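Local structure of endoglucanase (Humicola insolens, 1DYS) at residues Q122-A127 with S168-S173. The protein hydrolyses internal beta-1,4-glucosidic linkages of cellulose as a glycoside hydrolase family 6 endoglucanase, contributing to the recycling of plant biomass. Numbering follows the deposited sequence.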
loop_
_atom_site.group_PDB
_atom_site.type_symbol
_atom_site.label_atom_id
_atom_site.label_comp_id
_atom_site.label_asym_id
_atom_site.label_seq_id
_atom_site.Cartn_x
_atom_site.Cartn_y
_atom_site.Cartn_z
ATOM N N GLN A 122 -21.408 -7.567 -10.359
ATOM C CA GLN A 122 -22.336 -6.757 -11.152
ATOM C C GLN A 122 -21.700 -6.387 -12.481
ATOM O O GLN A 122 -22.331 -6.505 -13.543
ATOM C CB GLN A 122 -22.702 -5.475 -10.383
ATOM C CG GLN A 122 -23.581 -4.502 -11.174
ATOM C CD GLN A 122 -23.813 -3.226 -10.379
ATOM O OE1 GLN A 122 -23.475 -3.098 -9.197
ATOM N NE2 GLN A 122 -24.415 -2.229 -11.020
ATOM N N LYS A 123 -20.448 -5.897 -12.422
ATOM C CA LYS A 123 -19.765 -5.488 -13.642
ATOM C C LYS A 123 -19.520 -6.636 -14.607
ATOM O O LYS A 123 -19.722 -6.495 -15.813
ATOM C CB LYS A 123 -18.369 -4.952 -13.214
ATOM C CG LYS A 123 -18.530 -3.540 -12.629
ATOM C CD LYS A 123 -17.118 -3.073 -12.232
ATOM C CE LYS A 123 -17.199 -1.813 -11.360
ATOM N NZ LYS A 123 -17.775 -0.668 -12.091
ATOM N N LEU A 124 -19.162 -7.818 -14.091
ATOM C CA LEU A 124 -18.933 -8.939 -15.015
ATOM C C LEU A 124 -20.249 -9.503 -15.550
ATOM O O LEU A 124 -20.272 -9.852 -16.733
ATOM C CB LEU A 124 -18.119 -10.043 -14.336
ATOM C CG LEU A 124 -16.593 -9.916 -14.444
ATOM C CD1 LEU A 124 -16.087 -8.628 -13.804
ATOM C CD2 LEU A 124 -15.973 -11.085 -13.689
ATOM N N LYS A 125 -21.291 -9.588 -14.728
ATOM C CA LYS A 125 -22.559 -10.160 -15.232
ATOM C C LYS A 125 -23.190 -9.199 -16.219
ATOM O O LYS A 125 -23.887 -9.660 -17.136
ATOM C CB LYS A 125 -23.502 -10.500 -14.069
ATOM C CG LYS A 125 -23.049 -11.731 -13.287
ATOM C CD LYS A 125 -23.958 -12.035 -12.092
ATOM C CE LYS A 125 -23.492 -13.340 -11.462
ATOM N NZ LYS A 125 -24.225 -13.679 -10.231
ATOM N N ALA A 126 -22.945 -7.896 -16.111
ATOM C CA ALA A 126 -23.498 -6.954 -17.110
ATOM C C ALA A 126 -22.785 -7.118 -18.434
ATOM O O ALA A 126 -23.391 -6.995 -19.507
ATOM C CB ALA A 126 -23.379 -5.529 -16.592
ATOM N N ALA A 127 -21.491 -7.461 -18.399
ATOM C CA ALA A 127 -20.733 -7.588 -19.646
ATOM C C ALA A 127 -20.759 -9.012 -20.149
ATOM O O ALA A 127 -19.742 -9.707 -20.303
ATOM C CB ALA A 127 -19.292 -7.099 -19.407
ATOM N N SER A 168 -19.651 -18.161 -5.201
ATOM C CA SER A 168 -21.118 -18.174 -5.347
ATOM C C SER A 168 -21.638 -17.022 -6.175
ATOM O O SER A 168 -22.681 -17.144 -6.846
ATOM C CB SER A 168 -21.815 -18.195 -3.979
ATOM O OG SER A 168 -21.888 -16.957 -3.270
ATOM N N GLN A 169 -21.025 -15.840 -6.099
ATOM C CA GLN A 169 -21.511 -14.693 -6.839
ATOM C C GLN A 169 -21.044 -14.572 -8.287
ATOM O O GLN A 169 -21.510 -13.676 -8.989
ATOM C CB GLN A 169 -21.071 -13.384 -6.149
ATOM C CG GLN A 169 -21.861 -13.130 -4.859
ATOM C CD GLN A 169 -23.201 -12.544 -5.277
ATOM O OE1 GLN A 169 -23.292 -11.539 -6.002
ATOM N NE2 GLN A 169 -24.265 -13.230 -4.891
ATOM N N LEU A 170 -20.129 -15.424 -8.728
ATOM C CA LEU A 170 -19.532 -15.322 -10.043
ATOM C C LEU A 170 -19.785 -16.531 -10.918
ATOM O O LEU A 170 -18.900 -17.045 -11.608
ATOM C CB LEU A 170 -18.000 -15.125 -9.858
ATOM C CG LEU A 170 -17.700 -13.763 -9.208
ATOM C CD1 LEU A 170 -16.225 -13.716 -8.763
ATOM C CD2 LEU A 170 -17.972 -12.582 -10.106
ATOM N N GLN A 171 -21.007 -17.087 -10.816
ATOM C CA GLN A 171 -21.351 -18.222 -11.677
ATOM C C GLN A 171 -22.037 -17.696 -12.939
ATOM O O GLN A 171 -23.118 -17.109 -12.829
ATOM C CB GLN A 171 -22.317 -19.133 -10.929
ATOM C CG GLN A 171 -21.825 -19.816 -9.692
ATOM C CD GLN A 171 -20.681 -20.787 -9.926
ATOM O OE1 GLN A 171 -20.832 -21.782 -10.633
ATOM N NE2 GLN A 171 -19.549 -20.486 -9.315
ATOM N N ALA A 172 -21.434 -17.860 -14.105
ATOM C CA ALA A 172 -22.035 -17.414 -15.367
ATOM C C ALA A 172 -21.308 -18.123 -16.506
ATOM O O ALA A 172 -20.153 -18.524 -16.296
ATOM C CB ALA A 172 -21.936 -15.919 -15.542
ATOM N N SER A 173 -21.917 -18.328 -17.670
ATOM C CA SER A 173 -21.199 -19.044 -18.720
ATOM C C SER A 173 -20.020 -18.283 -19.308
ATOM O O SER A 173 -19.199 -18.925 -19.970
ATOM C CB SER A 173 -22.197 -19.419 -19.824
ATOM O OG SER A 173 -22.554 -18.282 -20.578
HETATM O O HOH W 1 -23.475 -16.179 -9.401
HETATM O O HOH W 2 -24.628 -11.693 -8.328
#
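Lys125 carries the polar side of this contact, reaching from the last turn of helix 108-126 to the chain that leaves helix 150-169. Its NZ donates to the backbone O of Gln169 at 3.0 Å. The donor stands above the carbonyl plane, 52° out of it, and the C=O...N angle is 126°. CG lies anti to the carbonyl carbon (chi1 -73°) and the chain beyond is fully extended, which carries the ammonium over to the other segment; CE lies 3.2 Å from Gln169 O, beside the bond, and Gln171 O is farther off.

Two waters complete the grip on NZ, giving it three bonds. One, 2.7 Å from Lys125 NZ, donates to Ser168 O and accepts from Gln171 N, bridging the turn behind the helix end. The other, 2.8 Å from Lys125 NZ, donates to Gln169 OE1, tying that side-chain amide to the lysine. The ammonium thus lies against the Gln169 carbonyl and, through a water, faces that of Ser168, at the C-terminal end of a helix whose dipole would probably favour a positive charge.

Both helices pack outside the parallel sheet of the distorted alpha/beta barrel of family 6, each leading into a strand, 132-136 and 175-180, which pair side by side.

The apolar contact lies on the sheet side: Leu124 CD2 and Leu170 CD2 approach to 4.4 Å, a loose meeting of methyls. Leu124 also rests on Phe132, Val134 and Ile175, while Leu170 packs on Ala121 and Leu177.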